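Botulinum neurotoxin type C1 (Clostridium botulinum, PDB 3R4S) binds gangliosides of the nerve-cell surface through its receptor-binding region, allowing the neurotoxin, a zinc endopeptidase in its light chain, to enter neurons. Local coordinates at residues D245-K250 with N298-R303; K291-N296 with I307-M312. All coordinates share one frame; numbering follows the deposited sequence.

Overall arrangement
Two contacts of the C-terminal, trefoil-type receptor-binding region lie side by side, their centres about 9 Å apart. Interaction 2 pairs the end of strand 288-292 with strand 307-314. The loop joining these strands contains 298-303, so interaction 1 docks that connection onto the chain entering strand 251-256. Along the sequence the segments of the two contacts alternate. Interaction 2 supplies Lys291, Tyr309 and Asp311 to the pocket of the bound N-acetyl-alpha-neuraminic acid; in interaction 1 the side chain of Tyr248 is about 10 Å from the sugar. A probable hydrogen bond, Asn249 OD1 to Lys291 NZ at 2.7 Å, links the contacts directly.

Interaction 1: D245-K250 with N298-R303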
# COMPACT_ATOMS: atom_id res chain seq x y z
N ASP A 245 0.18 5.15 -7.32
CA ASP A 245 -0.75 6.21 -7.70
C ASP A 245 -1.95 5.65 -8.47
O ASP A 245 -1.78 4.95 -9.47
CB ASP A 245 -0.07 7.28 -8.55
CG ASP A 245 0.94 8.11 -7.76
OD1 ASP A 245 0.99 7.98 -6.52
OD2 ASP A 245 1.69 8.88 -8.40
N LEU A 246 -3.15 6.00 -8.03
CA LEU A 246 -4.36 5.66 -8.77
C LEU A 246 -4.45 6.45 -10.09
O LEU A 246 -4.16 7.65 -10.12
CB LEU A 246 -5.60 5.92 -7.91
CG LEU A 246 -6.89 5.28 -8.44
CD1 LEU A 246 -6.78 3.75 -8.38
CD2 LEU A 246 -8.10 5.79 -7.64
N ARG A 247 -4.85 5.77 -11.16
CA ARG A 247 -4.84 6.35 -12.51
C ARG A 247 -6.21 6.33 -13.17
O ARG A 247 -6.99 5.39 -13.00
CB ARG A 247 -3.88 5.56 -13.40
CG ARG A 247 -2.43 5.63 -12.96
CD ARG A 247 -1.83 6.98 -13.32
NE ARG A 247 -0.40 7.03 -13.03
CZ ARG A 247 0.42 7.97 -13.49
NH1 ARG A 247 -0.05 8.94 -14.27
NH2 ARG A 247 1.71 7.94 -13.18
N TYR A 248 -6.50 7.38 -13.95
CA TYR A 248 -7.63 7.39 -14.87
C TYR A 248 -7.31 6.53 -16.08
O TYR A 248 -6.14 6.30 -16.38
CB TYR A 248 -7.93 8.82 -15.34
CG TYR A 248 -8.45 9.74 -14.26
CD1 TYR A 248 -9.75 9.61 -13.78
CD2 TYR A 248 -7.64 10.72 -13.72
CE1 TYR A 248 -10.23 10.44 -12.79
CE2 TYR A 248 -8.11 11.57 -12.71
CZ TYR A 248 -9.41 11.42 -12.25
OH TYR A 248 -9.89 12.25 -11.25
N ASN A 249 -8.35 6.06 -16.76
CA ASN A 249 -8.19 5.32 -18.01
C ASN A 249 -7.43 4.01 -17.85
O ASN A 249 -6.71 3.58 -18.76
CB ASN A 249 -7.50 6.17 -19.07
CG ASN A 249 -8.16 7.51 -19.27
OD1 ASN A 249 -9.37 7.67 -19.06
ND2 ASN A 249 -7.38 8.50 -19.66
N LYS A 250 -7.58 3.38 -16.70
CA LYS A 250 -6.85 2.15 -16.43
C LYS A 250 -7.78 1.18 -15.73
O LYS A 250 -8.53 1.57 -14.83
CB LYS A 250 -5.60 2.45 -15.60
CG LYS A 250 -4.88 1.22 -15.04
CD LYS A 250 -3.62 1.63 -14.26
CE LYS A 250 -2.92 0.43 -13.62
NZ LYS A 250 -2.37 -0.52 -14.63
N ASN A 298 -2.52 17.82 -16.00
CA ASN A 298 -1.10 17.60 -16.30
C ASN A 298 -0.69 16.14 -16.31
O ASN A 298 0.39 15.80 -16.80
CB ASN A 298 -0.22 18.38 -15.32
CG ASN A 298 -0.39 19.87 -15.45
OD1 ASN A 298 -0.74 20.37 -16.52
ND2 ASN A 298 -0.16 20.60 -14.36
N ASP A 299 -1.54 15.28 -15.76
CA ASP A 299 -1.26 13.85 -15.75
C ASP A 299 -2.56 13.07 -15.59
O ASP A 299 -3.64 13.66 -15.63
CB ASP A 299 -0.25 13.48 -14.65
CG ASP A 299 -0.79 13.75 -13.25
OD1 ASP A 299 -2.03 13.76 -13.07
OD2 ASP A 299 0.03 13.92 -12.31
N THR A 300 -2.47 11.76 -15.44
CA THR A 300 -3.66 10.93 -15.36
C THR A 300 -3.81 10.33 -13.96
O THR A 300 -4.45 9.30 -13.79
CB THR A 300 -3.63 9.80 -16.40
OG1 THR A 300 -2.43 9.04 -16.24
CG2 THR A 300 -3.67 10.39 -17.82
N ARG A 301 -3.21 10.99 -12.97
CA ARG A 301 -3.32 10.57 -11.57
C ARG A 301 -4.65 11.05 -10.98
O ARG A 301 -5.09 12.17 -11.24
CB ARG A 301 -2.16 11.14 -10.75
CG ARG A 301 -0.79 10.57 -11.10
CD ARG A 301 0.30 11.19 -10.21
NE ARG A 301 1.61 10.59 -10.46
CZ ARG A 301 2.46 11.01 -11.41
NH1 ARG A 301 2.14 12.03 -12.19
NH2 ARG A 301 3.62 10.39 -11.57
N VAL A 302 -5.28 10.20 -10.17
CA VAL A 302 -6.51 10.57 -9.47
C VAL A 302 -6.22 11.27 -8.12
O VAL A 302 -5.49 10.75 -7.28
CB VAL A 302 -7.41 9.33 -9.25
CG1 VAL A 302 -8.74 9.73 -8.59
CG2 VAL A 302 -7.66 8.61 -10.59
N ARG A 303 -6.81 12.45 -7.91
CA ARG A 303 -6.59 13.19 -6.68
C ARG A 303 -7.89 13.43 -5.91
O ARG A 303 -8.97 13.47 -6.51
CB ARG A 303 -5.92 14.54 -6.98
CG ARG A 303 -4.52 14.42 -7.57
CD ARG A 303 -3.99 15.79 -8.05
NE ARG A 303 -2.60 15.67 -8.47
CZ ARG A 303 -2.21 15.18 -9.64
NH1 ARG A 303 -3.10 14.77 -10.53
NH2 ARG A 303 -0.92 15.11 -9.92
O HOH W 1 3.94 8.30 -9.80
O HOH W 2 0.35 10.98 -16.76
O HOH W 3 -3.42 6.20 -17.21
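Val302 sets one methyl, CG2, almost exactly over the middle of the Tyr248 ring, 3.5 Å from its centroid and 6° off the normal, a CH-pi contact in which the two side chains cross at about a right angle. CG2 reaches the ring because it stands beside the backbone N of Val302, while CG1 lies anti to that nitrogen (chi1 -177°) and approaches the phenol oxygen. That oxygen is hydrogen-bonded to Asp306. Leu246 lies alongside Val302, pointing the same way, and its CD2 touches CB of the valine; Leu308 and Ile290 of the neighbouring strands also pack around this apolar patch.

The charged side chains form a second layer. Arg247 and Arg301 run side by side with guanidinium planes 37° apart, bringing NH2 of Arg247 within 3.5 Å of NH2 of Arg301. Such closeness of like charges is probably eased by the acids: NE of Arg301 gives a 2.7 Å bond to Asp245 OD2, on its anti side, and NH1 of Arg301 bonds to Asp299 OD2. Water 1 closes the first link by joining Asp245 OD2 to Arg301 NH2. Arg303 grips the Asp299 carboxylate end-on, NH1 to OD1 and NH2 to OD2, and OD1 also takes the amide of Arg301, an Asx turn. The Arg247 chain, bent at chi2, brings NH1 to Thr300 OG1 at 3.1 Å, while CG of Arg301 lies over one face of the Arg247 guanidinium.

Two backbone bonds join the segments: Val302 N to Leu246 O and Tyr248 N to Thr300 O, each at 2.8 Å. The backbones thus meet in a single beta bridge between Arg247 and Arg301, with a four-residue salt-bridge network on the same contact, a loop-to-loop closure within the trefoil-type receptor-binding region.

Interaction 2: K291-N296 with I307-M312; sequences KRIRGN and ILYFDM. With SIA (N-acetyl-alpha-neuraminic acid), chain D.
Tyr309 and Lys291 face each other as an antiparallel hydrogen-bonded pair: Lys291 N reaches Tyr309 O at 2.9 Å, and Tyr309 N returns a bond to Lys291 O. Arg292 opposite Leu308 is the non-hydrogen-bonded pair. One residue further the register slips. Ile293 N and Arg294 N both converge on Ile307 O, at 2.8 and 3.0 Å, from the same face of its carbonyl plane, and Ile307 N in turn donates to Arg294 O. Two consecutive residues opposite one define a classic beta bulge, placed where the chain turns a corner at Ile293.

Apolar and CH-pi contacts run along the pair, two of them at the Tyr309 ring. CG of Tyr309 sits between its backbone N and carbonyl carbon (chi1 64°), a position from which the ring comes over to Lys291, whose CB lies above one face, 3.5 Å from the centroid and offset toward the rim. Ile293 CG1 approaches the ring at its edge, while CG2 of the same residue meets Ile307 CG2. At the other end, the Arg294 guanidinium lays a face over Ile307 CG1, with CZ 3.9 Å away; its NH2 makes a weak hydrogen bond to Gly305 O.

Polar groups gather at the sugar. Tyr309 OH donates to carboxylate O1A of N-acetyl-alpha-neuraminic acid at 2.7 Å, nearly in the ring plane. Asp311 OD2 also lies 2.7 Å from O1A, close enough that one of the two acid groups probably carries a proton. Lys291, bent at chi2 and chi3, passes its CG by Asp311 OD2 and turns NZ to Asn249. Asn320, Gln346 and Thr347 add further hydrogen bonds to the ligand, and Lys348 and Ile350 also line the pocket, making this strand pair one wall of a sialic-acid pocket in the beta-trefoil receptor-binding region.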
# COMPACT_ATOMS: atom_id res chain seq x y z
N LYS A 291 -12.95 7.57 -15.12
CA LYS A 291 -12.85 8.65 -16.12
C LYS A 291 -12.93 10.01 -15.45
O LYS A 291 -13.82 10.26 -14.63
CB LYS A 291 -13.96 8.54 -17.17
CG LYS A 291 -14.10 7.16 -17.78
CD LYS A 291 -12.88 6.77 -18.61
CE LYS A 291 -12.72 7.67 -19.83
NZ LYS A 291 -11.53 7.25 -20.67
N ARG A 292 -12.03 10.91 -15.83
CA ARG A 292 -11.98 12.22 -15.21
C ARG A 292 -12.98 13.21 -15.80
O ARG A 292 -13.16 13.30 -17.01
CB ARG A 292 -10.57 12.80 -15.32
CG ARG A 292 -10.36 14.10 -14.54
CD ARG A 292 -8.92 14.62 -14.69
NE ARG A 292 -8.62 14.94 -16.08
CZ ARG A 292 -7.49 14.63 -16.71
NH1 ARG A 292 -6.52 13.98 -16.08
NH2 ARG A 292 -7.34 14.97 -17.99
N ILE A 293 -13.64 13.96 -14.92
CA ILE A 293 -14.48 15.07 -15.33
C ILE A 293 -13.76 16.37 -14.97
O ILE A 293 -13.64 17.27 -15.80
CB ILE A 293 -15.85 15.04 -14.63
CG1 ILE A 293 -16.71 13.90 -15.20
CG2 ILE A 293 -16.56 16.38 -14.78
CD1 ILE A 293 -17.99 13.69 -14.42
N ARG A 294 -13.27 16.45 -13.73
CA ARG A 294 -12.50 17.60 -13.28
C ARG A 294 -11.31 17.16 -12.42
O ARG A 294 -11.46 16.40 -11.46
CB ARG A 294 -13.38 18.57 -12.48
CG ARG A 294 -12.69 19.90 -12.17
CD ARG A 294 -13.42 20.65 -11.07
NE ARG A 294 -13.15 20.07 -9.76
CZ ARG A 294 -13.81 20.37 -8.64
NH1 ARG A 294 -14.81 21.24 -8.68
NH2 ARG A 294 -13.48 19.79 -7.49
N GLY A 295 -10.12 17.64 -12.78
CA GLY A 295 -8.92 17.35 -12.02
C GLY A 295 -7.70 17.98 -12.67
O GLY A 295 -7.83 18.83 -13.55
N ASN A 296 -6.52 17.57 -12.22
CA ASN A 296 -5.26 18.10 -12.73
C ASN A 296 -4.96 17.48 -14.09
O ASN A 296 -4.62 16.30 -14.19
CB ASN A 296 -4.13 17.80 -11.73
CG ASN A 296 -2.84 18.52 -12.07
OD1 ASN A 296 -2.54 18.79 -13.24
ND2 ASN A 296 -2.06 18.83 -11.05
N ILE A 307 -13.63 15.22 -9.70
CA ILE A 307 -14.97 14.82 -10.11
C ILE A 307 -14.79 13.82 -11.23
O ILE A 307 -13.98 14.03 -12.13
CB ILE A 307 -15.78 16.01 -10.66
CG1 ILE A 307 -15.73 17.20 -9.70
CG2 ILE A 307 -17.24 15.59 -10.97
CD1 ILE A 307 -16.23 16.90 -8.33
N LEU A 308 -15.54 12.72 -11.19
CA LEU A 308 -15.26 11.63 -12.10
C LEU A 308 -16.47 10.73 -12.27
O LEU A 308 -17.52 10.94 -11.65
CB LEU A 308 -14.02 10.85 -11.61
CG LEU A 308 -14.04 10.38 -10.14
CD1 LEU A 308 -14.98 9.19 -9.98
CD2 LEU A 308 -12.65 10.01 -9.62
N TYR A 309 -16.35 9.72 -13.14
CA TYR A 309 -17.39 8.70 -13.27
C TYR A 309 -16.70 7.39 -13.59
O TYR A 309 -15.49 7.35 -13.80
CB TYR A 309 -18.42 9.08 -14.35
CG TYR A 309 -17.85 9.16 -15.75
CD1 TYR A 309 -17.87 8.06 -16.60
CD2 TYR A 309 -17.30 10.34 -16.24
CE1 TYR A 309 -17.37 8.13 -17.90
CE2 TYR A 309 -16.79 10.43 -17.53
CZ TYR A 309 -16.82 9.32 -18.36
OH TYR A 309 -16.30 9.41 -19.64
N PHE A 310 -17.46 6.30 -13.61
CA PHE A 310 -16.88 4.97 -13.81
C PHE A 310 -17.49 4.25 -15.02
O PHE A 310 -18.71 4.23 -15.17
CB PHE A 310 -17.11 4.11 -12.56
CG PHE A 310 -16.52 4.70 -11.29
CD1 PHE A 310 -15.19 4.48 -10.96
CD2 PHE A 310 -17.31 5.45 -10.42
CE1 PHE A 310 -14.64 5.02 -9.78
CE2 PHE A 310 -16.78 5.98 -9.25
CZ PHE A 310 -15.44 5.77 -8.93
N ASP A 311 -16.64 3.64 -15.84
CA ASP A 311 -17.07 2.77 -16.94
C ASP A 311 -16.87 1.31 -16.59
O ASP A 311 -15.90 0.95 -15.92
CB ASP A 311 -16.26 3.05 -18.20
CG ASP A 311 -16.57 4.39 -18.80
OD1 ASP A 311 -17.67 4.93 -18.51
OD2 ASP A 311 -15.73 4.90 -19.56
N MET A 312 -17.80 0.48 -17.04
CA MET A 312 -17.65 -0.97 -16.98
C MET A 312 -18.06 -1.60 -18.32
O MET A 312 -19.12 -1.29 -18.88
CB MET A 312 -18.47 -1.56 -15.84
CG MET A 312 -18.38 -3.07 -15.73
SD MET A 312 -19.39 -3.73 -14.40
CE MET A 312 -18.49 -3.16 -12.95
C1 SIA D . -15.83 7.06 -22.15
C2 SIA D . -16.02 8.29 -23.01
C3 SIA D . -15.84 7.97 -24.49
C4 SIA D . -17.03 7.27 -25.12
C5 SIA D . -18.32 7.99 -24.74
C6 SIA D . -18.40 8.08 -23.22
C7 SIA D . -19.69 8.73 -22.72
C8 SIA D . -19.68 8.81 -21.20
C9 SIA D . -21.06 9.20 -20.67
C10 SIA D . -20.32 7.48 -26.00
C11 SIA D . -21.38 6.47 -26.35
N5 SIA D . -19.38 7.08 -25.15
O1A SIA D . -16.36 7.06 -21.00
O1B SIA D . -15.17 6.09 -22.59
O2 SIA D . -15.03 9.24 -22.61
O4 SIA D . -16.90 7.28 -26.54
O6 SIA D . -17.30 8.85 -22.73
O7 SIA D . -19.79 10.06 -23.26
O8 SIA D . -19.27 7.55 -20.63
O9 SIA D . -21.91 8.05 -20.81
O10 SIA D . -20.33 8.62 -26.46